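Local coordinates for protein putative phosphomethylpyrimidine kinase (Bacteroides thetaiotaomicron, PDB 3MBH) that probably phosphorylates pyridoxal and related vitamin B6 forms at the expense of ATP, as a kinase of the ribokinase-like superfamily, and holds pyridoxal in this crystal, at residues Thr249-Gln254 with Glu273-Asn278; Gln254-Thr259 with Glu268-Glu273; Tyr170-Ser175 with Tyr199-Gln204. All coordinates share one frame; numbering follows the deposited sequence.

Contact 1: residues Thr249-Gln254 with Glu273-Asn278; sequences TQFILQ and EKVLHN
Phe251 reaches from its helix to the chain at Val275 and Leu276 and meets it with the rim of its ring. With CG anti to the backbone N (chi1 -176°), the ring leaves the helix beside the carbonyl carbon; CE1 lies 3.3 Å from Val275 O and 3.7 Å from Val275 CG2, while Leu276 CA sits at the edge in the ring plane. Of the Leu276 side chain, CD1 comes within 4.3 Å of Phe251 CZ. Val275 divides its branches: CG2 goes to the phenyl ring, and CG1 settles over the next helical turn, 3.7 Å from Gln254 O. Gln254 runs out extended beyond CG, and its amide lies near that of Asn278, the two planes 25° apart. OE1 of Gln254 and ND2 of Asn278 remain 3.6 Å apart without a hydrogen bond, and Gln254 NE2 makes a weak one to Gln250 O within its own helix. An alanine in place of Phe251 would probably open a gap between the helix and Val275 and leave Leu276 CD1 without this apolar neighbour. Ile30 and Thr226 of neighbouring helices also touch the ring. Here helix 241-257 packs against the C-terminal segment of a ribokinase-like fold, and the contact leads straight into His277, a zinc ligand of this protein although no metal is bound to this chain here.

Contact 2: residues Gln254-Thr259 with Glu268-Glu273; sequences QGIRAT and EGILLE
Gly255 brings its helix so near to Ile270 that their CA atoms are only 4.8 Å apart, and no side chain would fit between them: a CB on Gly255 would point at the loop and fall about 2.9 Å from Ile270 CD1. This close approach lets Gly255 O accept the one hydrogen bond that crosses the contact, from Leu271 N at 3.2 Å and nearly straight (165°), with the donor tilted 34° from the carbonyl plane. Leu271 stands at the centre of an inverse gamma turn, where the chain swings from the loop into the short helix 272-275. The bond thus ties the last part of helix 241-257 to the C-terminal part of this ribokinase-like fold. Apolar groups pack around it. Ile270 CG2, anti to its carbonyl carbon, lies 3.7 Å from Ile256 CG1, and Thr223 and Thr226 of helix 223-236 also touch Ile270. On the Leu271 side, CB meets Ala258 CB at 4.0 Å, CD1 approaches Ala258 O at 3.6 Å, and CG lies 4.1 Å from Thr259 CG2. That methyl is turned to the loop because OG1 of Thr259 occupies the position between backbone N and carbonyl carbon (chi1 74°). From there OG1 donates to Ile256 O at 2.7 Å, in the carbonyl plane. Thr259 N donates to the same oxygen, so two bonds grip the Ile256 carbonyl.

Contact 3: residues Tyr170-Ser175 with Tyr199-Gln204; sequences YLRLLS and YAYNRQ
Tyr201 and Leu171 meet CB to CB at 3.7 Å, and from there the tyrosine can be followed outward across the helix. Its CG stands anti to the backbone N (chi1 171°), which starts the ring off beside the carbonyl carbon. The rim then passes Ser175: CD2 lies 3.9 Å and CE2 3.8 Å from Ser175 CB, while Ser175 OG sits at the ring edge, in its plane. One face of the ring takes Arg203 N, 3.6 Å above the plane and offset toward the rim. At the tip, Tyr201 OH bonds to Asn206 OD1. Arg172 NH1 also comes close to this hydroxyl, but at a poor angle, and this arginine is modelled in two conformers, so that approach is doubtful.

Beside the tyrosine, Leu171 CD1 reaches 3.8 Å from Ala200 O and 4.1 Å from Tyr199 CB. The Arg203 chain bends at chi3 (51°), which sets NE, and its NH1 lies 3.1 Å from Ser175 OG. The firmer polar partners are in the turn between helix and sheet: Ser175 OG bonds to Pro179 O, and Arg203 NH1 to Gly178 O. The axes of helix 170-175 and strand 199-202 pass 8.4 Å apart at 45°, an alpha-on-beta packing in which Ala200 turns its CB to the other face of the sheet, against Leu241 and Leu245 of helix 241-257. The chemistry is therefore graded: leucine and tyrosine carbons fill the buried middle, and the polar ends of Ser175, Tyr201 and Arg203 find partners in neighbouring loops, whose bonds are likely to fix their orientation.

Overall arrangement
Contact 3 comes first along the chain, joining helix 164-176 to strand 195-202 of the central sheet. Contact 1 opens next, and contact 2 is nested within the loop it closes; both use helix 241-257 and helix 272-275. Their centres are 7 Å apart and they share Gln254 and Glu273. They also touch directly, Phe251 CZ lying 3.4 Å from Leu272 CD1, so they form one continuous interface. Contact 3 is remote, its centre about 27 Å from that of contact 1 and 29 Å from that of contact 2. Helix 241-257 still relates them: its start packs on strand 195-202, and its far end holds the C-terminal segment, on the side where pyridoxal binds and a third subunit touches.

Contact 1: residues Thr249-Gln254 with Glu273-Asn278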
loop_
_atom_site.group_PDB
_atom_site.type_symbol
_atom_site.label_atom_id
_atom_site.label_comp_id
_atom_site.label_asym_id
_atom_site.label_seq_id
_atom_site.Cartn_x
_atom_site.Cartn_y
_atom_site.Cartn_z
ATOM N N THR A 249 7.269 12.381 15.918
ATOM C CA THR A 249 6.582 12.058 17.150
ATOM C C THR A 249 5.546 10.927 16.965
ATOM O O THR A 249 5.411 10.059 17.828
ATOM C CB THR A 249 5.980 13.322 17.805
ATOM O OG1 THR A 249 5.161 14.053 16.874
ATOM C CG2 THR A 249 7.141 14.254 18.349
ATOM N N GLN A 250 4.828 10.920 15.837
ATOM C CA GLN A 250 3.834 9.891 15.594
ATOM C C GLN A 250 4.465 8.525 15.368
ATOM O O GLN A 250 3.955 7.536 15.856
ATOM C CB GLN A 250 2.880 10.323 14.476
ATOM C CG GLN A 250 2.035 11.517 15.052
ATOM C CD GLN A 250 1.025 12.068 14.085
ATOM O OE1 GLN A 250 0.414 11.295 13.329
ATOM N NE2 GLN A 250 0.849 13.411 14.084
ATOM N N PHE A 251 5.612 8.499 14.705
ATOM C CA PHE A 251 6.339 7.258 14.461
ATOM C C PHE A 251 6.786 6.680 15.775
ATOM O O PHE A 251 6.558 5.517 16.024
ATOM C CB PHE A 251 7.546 7.487 13.554
ATOM C CG PHE A 251 8.278 6.251 13.183
ATOM C CD1 PHE A 251 7.691 5.311 12.343
ATOM C CD2 PHE A 251 9.565 6.013 13.661
ATOM C CE1 PHE A 251 8.394 4.141 11.985
ATOM C CE2 PHE A 251 10.266 4.895 13.288
ATOM C CZ PHE A 251 9.673 3.943 12.455
ATOM N N ILE A 252 7.365 7.503 16.630
ATOM C CA ILE A 252 7.818 7.061 17.947
ATOM C C ILE A 252 6.652 6.574 18.817
ATOM O O ILE A 252 6.798 5.585 19.510
ATOM C CB ILE A 252 8.594 8.177 18.707
ATOM C CG1 ILE A 252 9.920 8.455 17.998
ATOM C CG2 ILE A 252 8.840 7.774 20.184
ATOM C CD1 ILE A 252 10.543 9.789 18.416
ATOM N N LEU A 253 5.530 7.269 18.779
ATOM C CA LEU A 253 4.353 6.853 19.548
ATOM C C LEU A 253 3.908 5.460 19.162
ATOM O O LEU A 253 3.643 4.637 20.015
ATOM C CB LEU A 253 3.178 7.831 19.399
ATOM C CG LEU A 253 1.889 7.550 20.180
ATOM C CD1 LEU A 253 2.165 7.334 21.694
ATOM C CD2 LEU A 253 0.868 8.734 19.971
ATOM N N GLN A 254 3.890 5.210 17.866
ATOM C CA GLN A 254 3.540 3.902 17.317
ATOM C C GLN A 254 4.498 2.840 17.742
ATOM O O GLN A 254 4.076 1.770 18.125
ATOM C CB GLN A 254 3.476 3.958 15.787
ATOM C CG GLN A 254 2.398 4.783 15.325
ATOM C CD GLN A 254 2.315 4.780 13.855
ATOM O OE1 GLN A 254 1.618 3.925 13.303
ATOM N NE2 GLN A 254 3.079 5.669 13.185
ATOM N N GLU A 273 11.024 -2.399 13.967
ATOM C CA GLU A 273 10.702 -3.233 12.789
ATOM C C GLU A 273 9.285 -3.470 12.630
ATOM O O GLU A 273 8.776 -3.644 11.512
ATOM C CB GLU A 273 11.492 -4.550 12.772
ATOM C CG GLU A 273 12.973 -4.281 12.625
ATOM C CD GLU A 273 13.646 -3.862 13.855
ATOM O OE1 GLU A 273 13.017 -3.934 14.968
ATOM O OE2 GLU A 273 14.819 -3.453 13.731
ATOM N N LYS A 274 8.573 -3.340 13.734
ATOM C CA LYS A 274 7.170 -3.556 13.712
ATOM C C LYS A 274 6.440 -2.358 13.134
ATOM O O LYS A 274 5.347 -2.514 12.578
ATOM C CB LYS A 274 6.720 -3.881 15.150
ATOM C CG LYS A 274 5.378 -4.393 15.320
ATOM C CD LYS A 274 5.206 -5.850 14.997
ATOM C CE LYS A 274 3.646 -6.079 15.013
ATOM N NZ LYS A 274 3.249 -7.441 14.678
ATOM N N VAL A 275 7.016 -1.160 13.174
ATOM C CA VAL A 275 6.280 0.017 12.679
ATOM C C VAL A 275 6.919 0.705 11.495
ATOM O O VAL A 275 6.414 1.706 10.993
ATOM C CB VAL A 275 6.037 1.022 13.800
ATOM C CG1 VAL A 275 5.092 0.385 14.854
ATOM C CG2 VAL A 275 7.378 1.524 14.429
ATOM N N LEU A 276 8.008 0.155 11.009
ATOM C CA LEU A 276 8.794 0.810 9.990
ATOM C C LEU A 276 7.992 1.131 8.705
ATOM O O LEU A 276 8.153 2.196 8.112
ATOM C CB LEU A 276 10.000 -0.087 9.672
ATOM C CG LEU A 276 11.214 0.425 8.915
ATOM C CD1 LEU A 276 11.853 1.636 9.603
ATOM C CD2 LEU A 276 12.216 -0.755 8.766
ATOM N N HIS A 277 7.096 0.251 8.293
ATOM C CA HIS A 277 6.329 0.539 7.111
ATOM C C HIS A 277 5.295 1.620 7.289
ATOM O O HIS A 277 4.641 1.970 6.329
ATOM C CB HIS A 277 5.769 -0.762 6.498
ATOM C CG HIS A 277 6.868 -1.708 6.110
ATOM N ND1 HIS A 277 7.358 -1.798 4.822
ATOM C CD2 HIS A 277 7.644 -2.537 6.864
ATOM C CE1 HIS A 277 8.345 -2.683 4.792
ATOM N NE2 HIS A 277 8.552 -3.128 6.023
ATOM N N ASN A 278 5.154 2.199 8.483
ATOM C CA ASN A 278 4.244 3.317 8.649
ATOM C C ASN A 278 4.863 4.668 8.430
ATOM O O ASN A 278 4.150 5.662 8.409
ATOM C CB ASN A 278 3.555 3.256 10.003
ATOM C CG ASN A 278 2.794 1.981 10.173
ATOM O OD1 ASN A 278 2.045 1.561 9.283
ATOM N ND2 ASN A 278 3.006 1.327 11.278
#

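Contact 2: residues Gln254-Thr259 with Glu268-Glu273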
loop_
_atom_site.group_PDB
_atom_site.type_symbol
_atom_site.label_atom_id
_atom_site.label_comp_id
_atom_site.label_asym_id
_atom_site.label_seq_id
_atom_site.Cartn_x
_atom_site.Cartn_y
_atom_site.Cartn_z
ATOM N N GLN A 254 3.890 5.210 17.866
ATOM C CA GLN A 254 3.540 3.902 17.317
ATOM C C GLN A 254 4.498 2.840 17.742
ATOM O O GLN A 254 4.076 1.770 18.125
ATOM C CB GLN A 254 3.476 3.958 15.787
ATOM C CG GLN A 254 2.398 4.783 15.325
ATOM C CD GLN A 254 2.315 4.780 13.855
ATOM O OE1 GLN A 254 1.618 3.925 13.303
ATOM N NE2 GLN A 254 3.079 5.669 13.185
ATOM N N GLY A 255 5.790 3.162 17.679
ATOM C CA GLY A 255 6.842 2.278 18.173
ATOM C C GLY A 255 6.769 1.952 19.661
ATOM O O GLY A 255 7.116 0.860 20.072
ATOM N N ILE A 256 6.327 2.900 20.462
ATOM C CA ILE A 256 6.141 2.679 21.911
ATOM C C ILE A 256 4.882 1.830 22.171
ATOM O O ILE A 256 4.951 0.829 22.903
ATOM C CB ILE A 256 6.149 4.010 22.682
ATOM C CG1 ILE A 256 7.584 4.596 22.676
ATOM C CG2 ILE A 256 5.616 3.838 24.184
ATOM C CD1 ILE A 256 7.679 6.086 23.146
ATOM N N ARG A 257 3.763 2.245 21.562
ATOM C CA ARG A 257 2.461 1.538 21.591
ATOM C C ARG A 257 2.536 0.053 21.193
ATOM O O ARG A 257 1.700 -0.746 21.597
ATOM C CB ARG A 257 1.481 2.228 20.629
ATOM C CG ARG A 257 0.594 3.299 21.247
ATOM C CD ARG A 257 0.162 4.362 20.246
ATOM N NE ARG A 257 -1.061 4.028 19.512
ATOM C CZ ARG A 257 -2.282 4.378 19.882
ATOM N NH1 ARG A 257 -3.312 4.050 19.140
ATOM N NH2 ARG A 257 -2.485 5.046 20.995
ATOM N N ALA A 258 3.513 -0.278 20.345
ATOM C CA ALA A 258 3.731 -1.644 19.864
ATOM C C ALA A 258 4.344 -2.515 20.975
ATOM O O ALA A 258 4.217 -3.722 20.922
ATOM C CB ALA A 258 4.611 -1.640 18.554
ATOM N N THR A 259 4.979 -1.924 21.990
ATOM C CA THR A 259 5.546 -2.699 23.119
ATOM C C THR A 259 4.556 -2.993 24.231
ATOM O O THR A 259 4.908 -3.659 25.216
ATOM C CB THR A 259 6.742 -1.957 23.795
ATOM O OG1 THR A 259 6.271 -0.854 24.572
ATOM C CG2 THR A 259 7.774 -1.545 22.792
ATOM N N GLU A 268 15.357 -2.455 25.294
ATOM C CA GLU A 268 15.531 -2.932 23.895
ATOM C C GLU A 268 15.090 -1.873 22.907
ATOM O O GLU A 268 15.368 -1.992 21.707
ATOM C CB GLU A 268 14.832 -4.272 23.675
ATOM C CG GLU A 268 15.536 -5.391 24.413
ATOM C CD GLU A 268 14.912 -6.742 24.262
ATOM O OE1 GLU A 268 14.089 -6.912 23.348
ATOM O OE2 GLU A 268 15.251 -7.653 25.053
ATOM N N GLY A 269 14.392 -0.833 23.388
ATOM C CA GLY A 269 13.946 0.239 22.529
ATOM C C GLY A 269 12.525 0.115 22.031
ATOM O O GLY A 269 11.796 -0.850 22.354
ATOM N N ILE A 270 12.139 1.083 21.227
ATOM C CA ILE A 270 10.886 0.979 20.456
ATOM C C ILE A 270 10.876 -0.219 19.530
ATOM O O ILE A 270 11.954 -0.739 19.175
ATOM C CB ILE A 270 10.553 2.296 19.721
ATOM C CG1 ILE A 270 11.523 2.571 18.569
ATOM C CG2 ILE A 270 10.568 3.404 20.749
ATOM C CD1 ILE A 270 11.016 3.545 17.497
ATOM N N LEU A 271 9.693 -0.743 19.212
ATOM C CA LEU A 271 9.639 -1.866 18.283
ATOM C C LEU A 271 9.690 -1.387 16.830
ATOM O O LEU A 271 8.689 -1.439 16.093
ATOM C CB LEU A 271 8.452 -2.761 18.512
ATOM C CG LEU A 271 8.580 -3.861 19.529
ATOM C CD1 LEU A 271 7.311 -4.698 19.438
ATOM C CD2 LEU A 271 9.837 -4.729 19.372
ATOM N N LEU A 272 10.879 -0.921 16.471
ATOM C CA LEU A 272 11.160 -0.296 15.210
ATOM C C LEU A 272 10.656 -1.118 14.015
ATOM O O LEU A 272 9.900 -0.616 13.169
ATOM C CB LEU A 272 12.688 -0.028 15.113
ATOM C CG LEU A 272 13.036 0.738 13.830
ATOM C CD1 LEU A 272 12.243 2.116 13.764
ATOM C CD2 LEU A 272 14.534 0.976 13.781
ATOM N N GLU A 273 11.024 -2.399 13.967
ATOM C CA GLU A 273 10.702 -3.233 12.789
ATOM C C GLU A 273 9.285 -3.470 12.630
ATOM O O GLU A 273 8.776 -3.644 11.512
ATOM C CB GLU A 273 11.492 -4.550 12.772
ATOM C CG GLU A 273 12.973 -4.281 12.625
ATOM C CD GLU A 273 13.646 -3.862 13.855
ATOM O OE1 GLU A 273 13.017 -3.934 14.968
ATOM O OE2 GLU A 273 14.819 -3.453 13.731
#

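Contact 3: residues Tyr170-Ser175 with Tyr199-Gln204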
loop_
_atom_site.group_PDB
_atom_site.type_symbol
_atom_site.label_atom_id
_atom_site.label_comp_id
_atom_site.label_asym_id
_atom_site.label_seq_id
_atom_site.Cartn_x
_atom_site.Cartn_y
_atom_site.Cartn_z
ATOM N N TYR A 170 15.590 29.604 25.421
ATOM C CA TYR A 170 16.676 28.635 25.222
ATOM C C TYR A 170 16.876 28.314 23.723
ATOM O O TYR A 170 17.997 28.164 23.235
ATOM C CB TYR A 170 16.398 27.329 25.951
ATOM C CG TYR A 170 16.137 27.391 27.436
ATOM C CD1 TYR A 170 16.929 28.152 28.286
ATOM C CD2 TYR A 170 15.138 26.592 28.005
ATOM C CE1 TYR A 170 16.686 28.165 29.675
ATOM C CE2 TYR A 170 14.885 26.615 29.392
ATOM C CZ TYR A 170 15.657 27.399 30.216
ATOM O OH TYR A 170 15.391 27.387 31.586
ATOM N N LEU A 171 15.770 28.173 23.001
ATOM C CA LEU A 171 15.811 27.856 21.546
ATOM C C LEU A 171 16.607 28.943 20.800
ATOM O O LEU A 171 17.487 28.663 20.011
ATOM C CB LEU A 171 14.392 27.717 20.990
ATOM C CG LEU A 171 13.649 26.419 21.347
ATOM C CD1 LEU A 171 12.211 26.652 21.088
ATOM C CD2 LEU A 171 14.138 25.172 20.530
ATOM N N ARG A 172 16.273 30.183 21.094
ATOM C CA ARG A 172 16.935 31.304 20.475
ATOM C C ARG A 172 18.436 31.378 20.844
ATOM O O ARG A 172 19.256 31.683 19.976
ATOM C CB ARG A 172 16.162 32.574 20.845
ATOM C CG ARG A 172 16.757 33.852 20.365
ATOM C CD ARG A 172 16.931 33.837 18.876
ATOM N NE ARG A 172 17.226 35.170 18.383
ATOM C CZ ARG A 172 17.255 35.484 17.096
ATOM N NH1 ARG A 172 17.058 34.538 16.175
ATOM N NH2 ARG A 172 17.517 36.732 16.733
ATOM N N LEU A 173 18.792 31.095 22.106
ATOM C CA LEU A 173 20.201 31.159 22.556
ATOM C C LEU A 173 21.022 30.120 21.818
ATOM O O LEU A 173 22.131 30.394 21.384
ATOM C CB LEU A 173 20.360 30.867 24.047
ATOM C CG LEU A 173 20.002 31.901 25.091
ATOM C CD1 LEU A 173 20.279 31.285 26.471
ATOM C CD2 LEU A 173 20.781 33.237 24.929
ATOM N N LEU A 174 20.469 28.916 21.686
ATOM C CA LEU A 174 21.107 27.889 20.917
ATOM C C LEU A 174 21.190 28.231 19.417
ATOM O O LEU A 174 22.212 27.972 18.780
ATOM C CB LEU A 174 20.438 26.527 21.169
ATOM C CG LEU A 174 20.702 25.823 22.520
ATOM C CD1 LEU A 174 19.941 24.483 22.491
ATOM C CD2 LEU A 174 22.179 25.639 22.804
ATOM N N SER A 175 20.149 28.840 18.848
ATOM C CA SER A 175 20.208 29.209 17.419
ATOM C C SER A 175 21.252 30.303 17.170
ATOM O O SER A 175 21.923 30.315 16.154
ATOM C CB SER A 175 18.881 29.706 16.921
ATOM O OG SER A 175 19.002 30.071 15.566
ATOM N N TYR A 199 9.791 21.110 21.542
ATOM C CA TYR A 199 9.766 22.522 21.190
ATOM C C TYR A 199 10.774 22.707 20.055
ATOM O O TYR A 199 11.744 21.939 19.965
ATOM C CB TYR A 199 10.153 23.369 22.375
ATOM C CG TYR A 199 9.137 23.440 23.476
ATOM C CD1 TYR A 199 8.967 22.386 24.388
ATOM C CD2 TYR A 199 8.361 24.597 23.654
ATOM C CE1 TYR A 199 8.015 22.500 25.428
ATOM C CE2 TYR A 199 7.458 24.717 24.684
ATOM C CZ TYR A 199 7.266 23.667 25.551
ATOM O OH TYR A 199 6.358 23.855 26.583
ATOM N N ALA A 200 10.506 23.646 19.139
ATOM C CA ALA A 200 11.423 23.894 18.011
ATOM C C ALA A 200 11.365 25.358 17.585
ATOM O O ALA A 200 10.354 26.092 17.801
ATOM C CB ALA A 200 11.090 23.004 16.826
ATOM N N TYR A 201 12.460 25.774 16.976
ATOM C CA TYR A 201 12.596 27.115 16.452
ATOM C C TYR A 201 13.263 27.044 15.070
ATOM O O TYR A 201 14.163 26.273 14.847
ATOM C CB TYR A 201 13.366 27.973 17.430
ATOM C CG TYR A 201 13.722 29.303 16.880
ATOM C CD1 TYR A 201 12.763 30.252 16.722
ATOM C CD2 TYR A 201 15.033 29.608 16.524
ATOM C CE1 TYR A 201 13.049 31.483 16.183
ATOM C CE2 TYR A 201 15.352 30.822 15.995
ATOM C CZ TYR A 201 14.355 31.769 15.846
ATOM O OH TYR A 201 14.609 32.994 15.344
ATOM N N ASN A 202 12.775 27.844 14.139
ATOM C CA ASN A 202 13.358 27.962 12.802
ATOM C C ASN A 202 13.709 29.426 12.661
ATOM O O ASN A 202 12.823 30.301 12.631
ATOM C CB ASN A 202 12.356 27.523 11.712
ATOM C CG ASN A 202 13.001 27.324 10.376
ATOM O OD1 ASN A 202 14.120 27.766 10.146
ATOM N ND2 ASN A 202 12.316 26.652 9.486
ATOM N N ARG A 203 14.987 29.708 12.571
ATOM C CA ARG A 203 15.433 31.099 12.439
ATOM C C ARG A 203 14.906 31.647 11.104
ATOM O O ARG A 203 14.572 32.804 10.994
ATOM C CB ARG A 203 16.968 31.174 12.500
ATOM C CG ARG A 203 17.529 32.636 12.557
ATOM C CD ARG A 203 19.062 32.657 12.787
ATOM N NE ARG A 203 19.778 31.782 11.844
ATOM C CZ ARG A 203 20.709 30.855 12.158
ATOM N NH1 ARG A 203 21.105 30.668 13.420
ATOM N NH2 ARG A 203 21.271 30.104 11.189
ATOM N N GLN A 204 14.779 30.783 10.097
ATOM C CA GLN A 204 14.223 31.214 8.860
ATOM C C GLN A 204 12.693 31.302 8.983
ATOM O O GLN A 204 11.999 30.274 8.945
ATOM C CB GLN A 204 14.604 30.247 7.788
ATOM C CG GLN A 204 14.013 30.590 6.488
ATOM C CD GLN A 204 14.729 31.708 5.783
ATOM O OE1 GLN A 204 15.984 31.852 5.880
ATOM N NE2 GLN A 204 13.951 32.503 5.029
#